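Local structure of computational Design of Enzyme (Synthetic construct, 3TP4) at residues 444-448 against 460-466; 374-380 against 392-398; 186-190 against 231-235; 131-135 against 192-196. The protein is a designed protein on a TIM-barrel scaffold of the glycosyl hydrolase family 26 type, probably built to hold an activated serine-containing catalytic triad. All blocks are in the same frame, centred on the assembly; numbering follows the deposited sequence.

Overall arrangement
Contacts 1 and 2 lie in the C-terminal Ig-like β domain. Contacts 3 and 4 lie in the TIM-barrel domain, on the same side of the chain's centre. Contacts 1 and 2 share one sheet and meet where Asn-462 ND2 is 2.9 Å from Pro-380 O. Contact 2 reaches across the domain boundary to contact 4, with His-376 ND1 2.7 Å from Glu-195 OE1. Contacts 3 and 4 join through Gln-194 NE2, 2.9 Å from Tyr-234 O, and their centres are about 11 Å apart. Contacts 1 and 3 do not touch; their nearest atoms are about 9 Å apart. Ser-70, His-37 and Glu-320, a possible catalytic triad, belong to none of these segments.

Contact 1. Residues 444-448 against 460-466; sequences TYTVT and VTNEVAA
Residues 446-448 and 460-463 are paired antiparallel strands. Their axes approach to 4.5 Å, with 158° between the chain directions. Thr-446 faces Glu-463 and Thr-448 faces Thr-461 in non-hydrogen-bonded pairs, with CA atoms 4.5 and 4.2 Å apart. Val-447 and Asn-462 form the hydrogen-bonded pair between them: Val-447 N to Asn-462 O is 2.7 Å and Asn-462 N to Val-447 O is 2.8 Å. Beyond the strand, Val-464 N donates to Tyr-445 O at 2.6 Å. Tyr-445, at phi/psi -156/-55, departs from the extended path.

Thr-446, Thr-448, Thr-461 and Glu-463 share one face. Thr-448 and Thr-461 are both m rotamers, which puts their OG1 atoms 2.8 Å apart in a hydrogen bond. Val-447, a t rotamer, points to the other face, and its CG2 packs on Val-464 CG2 at 4.0 Å. Asn-462 shares this face, but its amide leads away to donate to Pro-380 O. The Tyr-445 ring has Val-464 O over one face. Thr-444 OG1 comes within 3.0 Å of Ala-466 CB, though Ala-466 is poorly ordered.

This is part of a β hairpin made by strands 446-453 and 456-466 in the Ig-like domain. Strand 402-411 pairs with the other edge of 446-453, away from 456-466, and the short strand 385-386 flanks 456-466. Val-447 and Val-460 pack on Ile-377 of strand 374-379.

Contact 2. Residues 374-380 against 392-398; sequences VVHIASP and TVRVRVG
Strands 374-379 and 392-398 run antiparallel, 4.5 Å apart at closest approach, at 150°. Hydrogen bonds run from Val-374 N to Gly-398 O and Gly-398 N to Val-374 O (both 2.9 Å), His-376 N to Arg-396 O (3.0 Å) and Arg-396 N to His-376 O (2.9 Å). Val-375 faces Val-397 and Ile-377 faces Val-395 in non-hydrogen-bonded pairs. Val-375 (p) sets CG2 3.6 Å from Val-395 CG1 and 3.9 Å from Val-397 CG2. Ile-377 (mt) sets CG1 4.1 Å from Val-395 CG2.

Ala-378 and Ser-379 then both face Arg-394, a classic β bulge at the edge of the Ig-like domain's sheet. Ala-378 N and Ser-379 N bond weakly to Arg-394 O, at 2.8 and 3.3 Å. Arg-394 N returns a 2.7 Å bond to Ser-379 O. A cis peptide precedes Pro-380.

Ser-379 OG (chi1 p) donates to Thr-392 O and accepts from Arg-394 NH1, both at 3.0 Å. With chi1 p and chi2 104°, the His-376 ring turns a face to Arg-396 CB, 3.9 Å from its centroid, a CH-pi contact. His-376 ND1 and NE2 hydrogen-bond to Glu-195 and Glu-202 of helix 190-207. Arg-396 (chi1 t, chi2 p) reaches Asp-206 there in a salt bridge.

Contact 3. Residues 186-190 against 231-235; sequences AYGSP and LRTYP
This is a buried side-chain contact, helped by water, between two connecting parts of the TIM barrel. One is the end of helix 184-188 with the start of helix 190-207; the other is the irregular loop 231-235. No direct hydrogen bond crosses it. The nearest CA atoms, of Pro-190 and Thr-233, are 5.0 Å apart. Thr-233 (p) is central. Its CG2 lies almost exactly over the Tyr-187 ring, 4.1 Å from the centroid and 4° off the normal, a CH-pi contact. The same CG2 is 3.6 Å from Ala-186 O and 4.0 Å from Ala-186 CB.

Arg-232 extends beside this ring, its NE 3.6 Å from Tyr-187 CD2 at the ring edge. Water 2 accepts from Arg-232 NE at 2.4 Å and donates to Tyr-187 O at 3.1 Å. Water 1 accepts from Thr-233 N at 3.0 Å and bonds weakly to Tyr-187 OH at 3.0 Å. Pro-190 CB rests 3.4 Å from Arg-232 O.

Tyr-187 also stacks on Trp-182. From helix 190-207, Tyr-193 touches both Ala-186 and Thr-233.

Contact 4. Residues 131-135 against 192-196; sequences LRAVL and EYQEL
Most of the short, weakly bonded helix 130-134 and Leu-135 after it lie against one turn of helix 190-207. The CA atoms of Leu-135 and Leu-196 are 6.2 Å apart, and those of Arg-132 and Glu-192 are 6.7 Å apart. Two leucines press into the longer helix. Leu-135 (chi1 m, chi2 t) fills the hollow between Glu-192, Glu-195 and Leu-196: its CD2 is 3.9 Å from Glu-192 O, 4.0 Å from Glu-195 C and 3.6 Å from Leu-196 N. Leu-131 (chi1 t, chi2 p) fills the next hollow. Its CD2 is 3.9 Å from Glu-192 CB and 3.8 Å from Tyr-193 N, and its CD1 is 3.6 Å from Leu-196 CD2.

Helix 190-207 links the adjacent parallel barrel strands 168-174 and 213-217, as a β-α-β unit of the TIM barrel. Helix 130-134 belongs to the connection between strands 107-113 and 168-174.

Leu-196 (chi1 t, chi2 p) is the return bump. It packs against Leu-131 and Val-134, with CD1 4.1 Å from Val-134 CG2, and also on Leu-144 of helix 141-157. Glu-192 (chi1 m, chi2 t) extends past Leu-131 and Leu-135, so that OE2 comes 3.2 Å from Arg-132 CB. Its OE1 bonds Ser-189 OG. Water 3 accepts from Arg-132 NH2 at 2.6 Å and donates to Glu-192 OE1 at 3.2 Å, though Arg-132 is poorly ordered.

Contact 1. Residues 444-448 against 460-466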
loop_
_atom_site.group_PDB
_atom_site.type_symbol
_atom_site.label_atom_id
_atom_site.label_comp_id
_atom_site.label_asym_id
_atom_site.label_seq_id
_atom_site.Cartn_x
_atom_site.Cartn_y
_atom_site.Cartn_z
ATOM N N THR A 444 34.317 4.892 -2.503
ATOM C CA THR A 444 33.105 5.686 -2.406
ATOM C C THR A 444 32.026 5.143 -3.329
ATOM O O THR A 444 31.509 5.878 -4.164
ATOM C CB THR A 444 33.372 7.166 -2.782
ATOM O OG1 THR A 444 32.484 7.560 -3.833
ATOM C CG2 THR A 444 34.798 7.365 -3.251
ATOM N N TYR A 445 31.675 3.867 -3.181
ATOM C CA TYR A 445 30.889 3.194 -4.213
ATOM C C TYR A 445 30.080 1.994 -3.708
ATOM O O TYR A 445 28.879 1.953 -3.904
ATOM C CB TYR A 445 31.782 2.794 -5.383
ATOM C CG TYR A 445 31.332 3.359 -6.703
ATOM C CD1 TYR A 445 31.745 4.619 -7.116
ATOM C CD2 TYR A 445 30.491 2.633 -7.538
ATOM C CE1 TYR A 445 31.338 5.137 -8.318
ATOM C CE2 TYR A 445 30.077 3.142 -8.742
ATOM C CZ TYR A 445 30.504 4.395 -9.129
ATOM O OH TYR A 445 30.090 4.908 -10.335
ATOM N N THR A 446 30.724 1.022 -3.066
ATOM C CA THR A 446 29.960 -0.002 -2.345
ATOM C C THR A 446 30.053 0.223 -0.834
ATOM O O THR A 446 31.138 0.398 -0.276
ATOM C CB THR A 446 30.387 -1.448 -2.695
ATOM O OG1 THR A 446 31.672 -1.722 -2.133
ATOM C CG2 THR A 446 30.429 -1.651 -4.207
ATOM N N VAL A 447 28.900 0.228 -0.186
ATOM C CA VAL A 447 28.796 0.519 1.240
ATOM C C VAL A 447 28.167 -0.692 1.931
ATOM O O VAL A 447 26.991 -0.986 1.721
ATOM C CB VAL A 447 27.919 1.763 1.469
ATOM C CG1 VAL A 447 27.806 2.084 2.965
ATOM C CG2 VAL A 447 28.483 2.947 0.708
ATOM N N THR A 448 28.961 -1.408 2.721
ATOM C CA THR A 448 28.509 -2.658 3.318
ATOM C C THR A 448 28.407 -2.541 4.832
ATOM O O THR A 448 29.407 -2.303 5.510
ATOM C CB THR A 448 29.455 -3.820 2.970
ATOM O OG1 THR A 448 29.485 -3.990 1.552
ATOM C CG2 THR A 448 28.984 -5.113 3.625
ATOM N N VAL A 460 24.446 -6.174 4.599
ATOM C CA VAL A 460 23.733 -5.634 3.462
ATOM C C VAL A 460 24.707 -4.701 2.764
ATOM O O VAL A 460 25.558 -4.089 3.421
ATOM C CB VAL A 460 22.477 -4.877 3.914
ATOM C CG1 VAL A 460 22.850 -3.696 4.839
ATOM C CG2 VAL A 460 21.657 -4.422 2.705
ATOM N N THR A 461 24.602 -4.620 1.438
ATOM C CA THR A 461 25.457 -3.756 0.629
ATOM C C THR A 461 24.634 -2.808 -0.238
ATOM O O THR A 461 23.732 -3.238 -0.961
ATOM C CB THR A 461 26.389 -4.580 -0.282
ATOM O OG1 THR A 461 27.238 -5.392 0.526
ATOM C CG2 THR A 461 27.252 -3.663 -1.137
ATOM N N ASN A 462 24.922 -1.513 -0.134
ATOM C CA ASN A 462 24.362 -0.524 -1.042
ATOM C C ASN A 462 25.432 -0.051 -2.016
ATOM O O ASN A 462 26.590 0.150 -1.636
ATOM C CB ASN A 462 23.807 0.695 -0.287
ATOM C CG ASN A 462 22.483 0.419 0.385
ATOM O OD1 ASN A 462 22.020 -0.726 0.437
ATOM N ND2 ASN A 462 21.867 1.473 0.924
ATOM N N GLU A 463 25.041 0.150 -3.266
ATOM C CA GLU A 463 25.957 0.675 -4.273
ATOM C C GLU A 463 25.587 2.120 -4.583
ATOM O O GLU A 463 24.474 2.403 -5.009
ATOM C CB GLU A 463 25.908 -0.189 -5.535
ATOM C CG GLU A 463 27.113 -0.022 -6.439
ATOM C CD GLU A 463 27.377 -1.251 -7.289
ATOM O OE1 GLU A 463 26.473 -2.108 -7.409
ATOM O OE2 GLU A 463 28.495 -1.360 -7.833
ATOM N N VAL A 464 26.507 3.045 -4.341
ATOM C CA VAL A 464 26.180 4.462 -4.485
ATOM C C VAL A 464 27.236 5.233 -5.277
ATOM O O VAL A 464 28.340 4.752 -5.493
ATOM C CB VAL A 464 26.000 5.143 -3.108
ATOM C CG1 VAL A 464 24.989 4.379 -2.245
ATOM C CG2 VAL A 464 27.319 5.237 -2.401
ATOM N N ALA A 465 26.895 6.440 -5.705
ATOM C CA ALA A 465 27.855 7.261 -6.431
ATOM C C ALA A 465 28.204 8.484 -5.609
ATOM O O ALA A 465 27.384 8.964 -4.834
ATOM C CB ALA A 465 27.288 7.668 -7.779
ATOM N N ALA A 466 29.429 8.981 -5.755
ATOM C CA ALA A 466 29.794 10.246 -5.127
ATOM C C ALA A 466 29.986 11.319 -6.186
ATOM O O ALA A 466 30.570 11.064 -7.239
ATOM C CB ALA A 466 31.047 10.100 -4.280
#

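Contact 2. Residues 374-380 against 392-398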
loop_
_atom_site.group_PDB
_atom_site.type_symbol
_atom_site.label_atom_id
_atom_site.label_comp_id
_atom_site.label_asym_id
_atom_site.label_seq_id
_atom_site.Cartn_x
_atom_site.Cartn_y
_atom_site.Cartn_z
ATOM N N VAL A 374 16.307 -7.833 10.340
ATOM C CA VAL A 374 16.588 -7.186 9.062
ATOM C C VAL A 374 17.648 -6.092 9.225
ATOM O O VAL A 374 17.705 -5.423 10.254
ATOM C CB VAL A 374 15.285 -6.598 8.449
ATOM C CG1 VAL A 374 14.712 -5.501 9.343
ATOM C CG2 VAL A 374 15.532 -6.087 7.042
ATOM N N VAL A 375 18.513 -5.935 8.227
ATOM C CA VAL A 375 19.424 -4.803 8.211
ATOM C C VAL A 375 19.308 -4.090 6.866
ATOM O O VAL A 375 19.270 -4.722 5.806
ATOM C CB VAL A 375 20.896 -5.184 8.564
ATOM C CG1 VAL A 375 21.474 -6.217 7.578
ATOM C CG2 VAL A 375 21.787 -3.938 8.617
ATOM N N HIS A 376 19.203 -2.770 6.910
ATOM C CA HIS A 376 19.263 -1.995 5.679
ATOM C C HIS A 376 19.909 -0.634 5.923
ATOM O O HIS A 376 19.881 -0.097 7.035
ATOM C CB HIS A 376 17.878 -1.856 5.013
ATOM C CG HIS A 376 16.854 -1.188 5.871
ATOM N ND1 HIS A 376 16.453 0.115 5.672
ATOM C CD2 HIS A 376 16.124 -1.654 6.916
ATOM C CE1 HIS A 376 15.530 0.429 6.567
ATOM N NE2 HIS A 376 15.311 -0.628 7.331
ATOM N N ILE A 377 20.513 -0.099 4.872
ATOM C CA ILE A 377 21.169 1.200 4.935
ATOM C C ILE A 377 20.199 2.272 4.460
ATOM O O ILE A 377 19.929 2.380 3.268
ATOM C CB ILE A 377 22.441 1.219 4.045
ATOM C CG1 ILE A 377 23.455 0.186 4.556
ATOM C CG2 ILE A 377 23.044 2.626 4.023
ATOM C CD1 ILE A 377 24.558 -0.224 3.519
ATOM N N ALA A 378 19.665 3.049 5.398
ATOM C CA ALA A 378 18.678 4.079 5.078
ATOM C C ALA A 378 19.317 5.250 4.352
ATOM O O ALA A 378 18.654 5.938 3.572
ATOM C CB ALA A 378 17.990 4.578 6.351
ATOM N N SER A 379 20.590 5.503 4.648
ATOM C CA SER A 379 21.345 6.507 3.909
ATOM C C SER A 379 22.830 6.207 3.955
ATOM O O SER A 379 23.383 5.891 5.015
ATOM C CB SER A 379 21.042 7.924 4.428
ATOM O OG SER A 379 21.502 8.099 5.750
ATOM N N PRO A 380 23.492 6.283 2.791
ATOM C CA PRO A 380 22.876 6.623 1.504
ATOM C C PRO A 380 22.138 5.423 0.907
ATOM O O PRO A 380 22.654 4.310 0.947
ATOM C CB PRO A 380 24.087 6.991 0.635
ATOM C CG PRO A 380 25.202 6.206 1.202
ATOM C CD PRO A 380 24.951 6.117 2.681
ATOM N N THR A 392 25.936 11.595 6.305
ATOM C CA THR A 392 25.685 10.708 7.432
ATOM C C THR A 392 25.230 9.348 6.931
ATOM O O THR A 392 24.269 9.266 6.177
ATOM C CB THR A 392 24.603 11.284 8.348
ATOM O OG1 THR A 392 24.999 12.587 8.767
ATOM C CG2 THR A 392 24.410 10.402 9.572
ATOM N N VAL A 393 25.932 8.294 7.342
ATOM C CA VAL A 393 25.493 6.933 7.069
ATOM C C VAL A 393 24.513 6.526 8.163
ATOM O O VAL A 393 24.797 6.686 9.358
ATOM C CB VAL A 393 26.661 5.930 7.066
ATOM C CG1 VAL A 393 26.134 4.525 6.861
ATOM C CG2 VAL A 393 27.689 6.274 5.980
ATOM N N ARG A 394 23.353 6.026 7.757
ATOM C CA ARG A 394 22.355 5.563 8.718
ATOM C C ARG A 394 22.025 4.119 8.408
ATOM O O ARG A 394 21.641 3.794 7.290
ATOM C CB ARG A 394 21.071 6.393 8.614
ATOM C CG ARG A 394 21.234 7.856 9.022
ATOM C CD ARG A 394 19.953 8.662 8.715
ATOM N NE ARG A 394 20.099 10.061 9.109
ATOM C CZ ARG A 394 20.644 11.003 8.340
ATOM N NH1 ARG A 394 21.081 10.705 7.121
ATOM N NH2 ARG A 394 20.749 12.245 8.790
ATOM N N VAL A 395 22.170 3.257 9.405
ATOM C CA VAL A 395 21.784 1.867 9.267
ATOM C C VAL A 395 20.683 1.519 10.269
ATOM O O VAL A 395 20.780 1.832 11.466
ATOM C CB VAL A 395 22.982 0.923 9.501
ATOM C CG1 VAL A 395 22.523 -0.537 9.413
ATOM C CG2 VAL A 395 24.110 1.211 8.481
ATOM N N ARG A 396 19.640 0.875 9.763
ATOM C CA ARG A 396 18.560 0.341 10.589
ATOM C C ARG A 396 18.762 -1.174 10.754
ATOM O O ARG A 396 18.848 -1.917 9.775
ATOM C CB ARG A 396 17.206 0.641 9.935
ATOM C CG ARG A 396 15.980 0.012 10.605
ATOM C CD ARG A 396 15.914 0.313 12.080
ATOM N NE ARG A 396 14.746 -0.300 12.714
ATOM C CZ ARG A 396 14.460 -0.200 14.010
ATOM N NH1 ARG A 396 15.260 0.486 14.829
ATOM N NH2 ARG A 396 13.377 -0.786 14.494
ATOM N N VAL A 397 18.859 -1.625 11.996
ATOM C CA VAL A 397 18.829 -3.056 12.267
ATOM C C VAL A 397 17.602 -3.322 13.118
ATOM O O VAL A 397 17.507 -2.829 14.244
ATOM C CB VAL A 397 20.073 -3.522 13.037
ATOM C CG1 VAL A 397 20.122 -5.046 13.071
ATOM C CG2 VAL A 397 21.333 -2.953 12.406
ATOM N N GLY A 398 16.665 -4.097 12.585
ATOM C CA GLY A 398 15.431 -4.381 13.296
ATOM C C GLY A 398 15.233 -5.848 13.647
ATOM O O GLY A 398 15.812 -6.751 13.031
#

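Contact 3. Residues 186-190 against 231-235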
loop_
_atom_site.group_PDB
_atom_site.type_symbol
_atom_site.label_atom_id
_atom_site.label_comp_id
_atom_site.label_asym_id
_atom_site.label_seq_id
_atom_site.Cartn_x
_atom_site.Cartn_y
_atom_site.Cartn_z
ATOM N N ALA A 186 10.070 6.053 -8.613
ATOM C CA ALA A 186 10.425 4.817 -7.910
ATOM C C ALA A 186 11.177 3.850 -8.815
ATOM O O ALA A 186 12.154 3.206 -8.406
ATOM C CB ALA A 186 9.158 4.147 -7.308
ATOM N N TYR A 187 10.727 3.740 -10.059
ATOM C CA TYR A 187 11.434 2.905 -11.021
ATOM C C TYR A 187 12.804 3.497 -11.374
ATOM O O TYR A 187 13.775 2.763 -11.610
ATOM C CB TYR A 187 10.573 2.698 -12.271
ATOM C CG TYR A 187 9.558 1.603 -12.070
ATOM C CD1 TYR A 187 8.315 1.878 -11.520
ATOM C CD2 TYR A 187 9.869 0.288 -12.374
ATOM C CE1 TYR A 187 7.392 0.875 -11.318
ATOM C CE2 TYR A 187 8.954 -0.723 -12.172
ATOM C CZ TYR A 187 7.718 -0.422 -11.645
ATOM O OH TYR A 187 6.802 -1.425 -11.442
ATOM N N GLY A 188 12.877 4.824 -11.402
ATOM C CA GLY A 188 14.128 5.499 -11.712
ATOM C C GLY A 188 15.163 5.337 -10.612
ATOM O O GLY A 188 16.361 5.244 -10.890
ATOM N N SER A 189 14.700 5.288 -9.365
ATOM C CA SER A 189 15.593 5.107 -8.217
ATOM C C SER A 189 14.977 4.154 -7.191
ATOM O O SER A 189 14.461 4.588 -6.159
ATOM C CB SER A 189 15.898 6.449 -7.558
ATOM O OG SER A 189 16.957 6.305 -6.627
ATOM N N PRO A 190 15.011 2.853 -7.486
ATOM C CA PRO A 190 14.254 1.892 -6.673
ATOM C C PRO A 190 14.811 1.757 -5.261
ATOM O O PRO A 190 14.051 1.491 -4.332
ATOM C CB PRO A 190 14.397 0.580 -7.445
ATOM C CG PRO A 190 15.591 0.764 -8.330
ATOM C CD PRO A 190 15.622 2.227 -8.668
ATOM N N LEU A 231 9.088 -6.818 -9.489
ATOM C CA LEU A 231 9.795 -6.692 -8.209
ATOM C C LEU A 231 10.835 -5.576 -8.124
ATOM O O LEU A 231 11.499 -5.442 -7.100
ATOM C CB LEU A 231 10.451 -8.015 -7.821
ATOM C CG LEU A 231 9.480 -9.172 -7.606
ATOM C CD1 LEU A 231 10.270 -10.468 -7.463
ATOM C CD2 LEU A 231 8.585 -8.918 -6.387
ATOM N N ARG A 232 10.974 -4.771 -9.174
ATOM C CA ARG A 232 12.000 -3.720 -9.172
ATOM C C ARG A 232 11.978 -2.861 -7.903
ATOM O O ARG A 232 13.029 -2.558 -7.334
ATOM C CB ARG A 232 11.898 -2.831 -10.422
ATOM C CG ARG A 232 12.848 -3.256 -11.543
ATOM C CD ARG A 232 12.461 -2.673 -12.911
ATOM N NE ARG A 232 13.005 -1.335 -13.127
ATOM C CZ ARG A 232 12.961 -0.680 -14.286
ATOM N NH1 ARG A 232 12.397 -1.237 -15.353
ATOM N NH2 ARG A 232 13.487 0.539 -14.380
ATOM N N THR A 233 10.781 -2.483 -7.456
ATOM C CA THR A 233 10.645 -1.563 -6.337
ATOM C C THR A 233 10.183 -2.238 -5.040
ATOM O O THR A 233 9.785 -1.560 -4.090
ATOM C CB THR A 233 9.667 -0.412 -6.689
ATOM O OG1 THR A 233 8.337 -0.929 -6.848
ATOM C CG2 THR A 233 10.100 0.275 -7.998
ATOM N N TYR A 234 10.242 -3.568 -5.002
ATOM C CA TYR A 234 9.760 -4.333 -3.855
ATOM C C TYR A 234 10.511 -3.981 -2.567
ATOM O O TYR A 234 11.728 -4.081 -2.516
ATOM C CB TYR A 234 9.933 -5.819 -4.141
ATOM C CG TYR A 234 9.423 -6.734 -3.049
ATOM C CD1 TYR A 234 8.113 -6.631 -2.584
ATOM C CD2 TYR A 234 10.238 -7.728 -2.509
ATOM C CE1 TYR A 234 7.638 -7.479 -1.597
ATOM C CE2 TYR A 234 9.768 -8.587 -1.522
ATOM C CZ TYR A 234 8.467 -8.450 -1.069
ATOM O OH TYR A 234 7.990 -9.293 -0.092
ATOM N N PRO A 235 9.785 -3.571 -1.516
ATOM C CA PRO A 235 10.459 -3.166 -0.274
ATOM C C PRO A 235 11.071 -4.323 0.527
ATOM O O PRO A 235 11.961 -4.080 1.340
ATOM C CB PRO A 235 9.334 -2.490 0.538
ATOM C CG PRO A 235 8.329 -2.106 -0.449
ATOM C CD PRO A 235 8.366 -3.206 -1.499
HETATM O O HOH W 1 8.296 -2.600 -9.162
HETATM O O HOH W 2 14.299 -0.257 -11.387
#

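Contact 4. Residues 131-135 against 192-196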
loop_
_atom_site.group_PDB
_atom_site.type_symbol
_atom_site.label_atom_id
_atom_site.label_comp_id
_atom_site.label_asym_id
_atom_site.label_seq_id
_atom_site.Cartn_x
_atom_site.Cartn_y
_atom_site.Cartn_z
ATOM N N LEU A 131 11.864 12.464 -4.210
ATOM C CA LEU A 131 12.016 11.196 -3.503
ATOM C C LEU A 131 13.219 11.300 -2.559
ATOM O O LEU A 131 13.101 11.071 -1.355
ATOM C CB LEU A 131 12.198 10.051 -4.497
ATOM C CG LEU A 131 12.165 8.623 -3.959
ATOM C CD1 LEU A 131 10.905 8.377 -3.158
ATOM C CD2 LEU A 131 12.273 7.637 -5.117
ATOM N N ARG A 132 14.367 11.686 -3.108
ATOM C CA ARG A 132 15.553 11.979 -2.296
ATOM C C ARG A 132 15.278 12.948 -1.145
ATOM O O ARG A 132 15.814 12.798 -0.050
ATOM C CB ARG A 132 16.655 12.552 -3.188
ATOM C CG ARG A 132 17.856 13.124 -2.445
ATOM C CD ARG A 132 18.732 13.934 -3.399
ATOM N NE ARG A 132 18.900 13.257 -4.685
ATOM C CZ ARG A 132 19.446 13.813 -5.764
ATOM N NH1 ARG A 132 19.883 15.065 -5.724
ATOM N NH2 ARG A 132 19.554 13.116 -6.887
ATOM N N ALA A 133 14.443 13.949 -1.404
ATOM C CA ALA A 133 14.225 15.040 -0.462
ATOM C C ALA A 133 13.526 14.634 0.833
ATOM O O ALA A 133 13.718 15.273 1.870
ATOM C CB ALA A 133 13.455 16.178 -1.138
ATOM N N VAL A 134 12.704 13.592 0.776
ATOM C CA VAL A 134 11.941 13.171 1.949
ATOM C C VAL A 134 12.665 12.104 2.780
ATOM O O VAL A 134 12.250 11.804 3.898
ATOM C CB VAL A 134 10.514 12.671 1.576
ATOM C CG1 VAL A 134 9.708 13.781 0.910
ATOM C CG2 VAL A 134 10.584 11.438 0.678
ATOM N N LEU A 135 13.740 11.537 2.237
ATOM C CA LEU A 135 14.524 10.538 2.973
ATOM C C LEU A 135 15.243 11.191 4.153
ATOM O O LEU A 135 15.362 12.416 4.207
ATOM C CB LEU A 135 15.528 9.830 2.055
ATOM C CG LEU A 135 14.867 8.954 0.988
ATOM C CD1 LEU A 135 15.909 8.327 0.091
ATOM C CD2 LEU A 135 13.999 7.881 1.639
ATOM N N GLU A 192 15.917 4.159 -3.433
ATOM C CA GLU A 192 15.390 5.260 -2.650
ATOM C C GLU A 192 13.914 5.013 -2.333
ATOM O O GLU A 192 13.437 5.336 -1.240
ATOM C CB GLU A 192 15.581 6.590 -3.388
ATOM C CG GLU A 192 17.042 7.057 -3.496
ATOM C CD GLU A 192 17.147 8.447 -4.131
ATOM O OE1 GLU A 192 17.029 8.556 -5.371
ATOM O OE2 GLU A 192 17.329 9.427 -3.391
ATOM N N TYR A 193 13.183 4.436 -3.282
ATOM C CA TYR A 193 11.811 4.049 -2.978
ATOM C C TYR A 193 11.779 3.037 -1.820
ATOM O O TYR A 193 10.953 3.136 -0.908
ATOM C CB TYR A 193 11.084 3.458 -4.184
ATOM C CG TYR A 193 9.669 3.062 -3.810
ATOM C CD1 TYR A 193 8.666 4.008 -3.747
ATOM C CD2 TYR A 193 9.359 1.755 -3.465
ATOM C CE1 TYR A 193 7.383 3.672 -3.384
ATOM C CE2 TYR A 193 8.074 1.404 -3.091
ATOM C CZ TYR A 193 7.092 2.366 -3.063
ATOM O OH TYR A 193 5.824 2.041 -2.686
ATOM N N GLN A 194 12.673 2.058 -1.880
ATOM C CA GLN A 194 12.717 1.017 -0.862
ATOM C C GLN A 194 13.019 1.608 0.515
ATOM O O GLN A 194 12.418 1.208 1.507
ATOM C CB GLN A 194 13.741 -0.061 -1.237
ATOM C CG GLN A 194 13.313 -0.921 -2.420
ATOM C CD GLN A 194 14.459 -1.724 -3.009
ATOM O OE1 GLN A 194 15.626 -1.334 -2.908
ATOM N NE2 GLN A 194 14.130 -2.852 -3.633
ATOM N N GLU A 195 13.942 2.565 0.589
ATOM C CA GLU A 195 14.241 3.152 1.889
ATOM C C GLU A 195 13.085 4.012 2.380
ATOM O O GLU A 195 12.832 4.072 3.581
ATOM C CB GLU A 195 15.559 3.940 1.885
ATOM C CG GLU A 195 16.773 3.062 1.625
ATOM C CD GLU A 195 16.846 1.853 2.564
ATOM O OE1 GLU A 195 16.493 1.977 3.759
ATOM O OE2 GLU A 195 17.262 0.779 2.100
ATOM N N LEU A 196 12.372 4.663 1.456
ATOM C CA LEU A 196 11.209 5.468 1.837
ATOM C C LEU A 196 10.131 4.564 2.432
ATOM O O LEU A 196 9.564 4.863 3.482
ATOM C CB LEU A 196 10.630 6.228 0.627
ATOM C CG LEU A 196 9.208 6.796 0.779
ATOM C CD1 LEU A 196 9.133 7.818 1.899
ATOM C CD2 LEU A 196 8.674 7.409 -0.538
HETATM O O HOH W 3 19.342 10.660 -6.085
#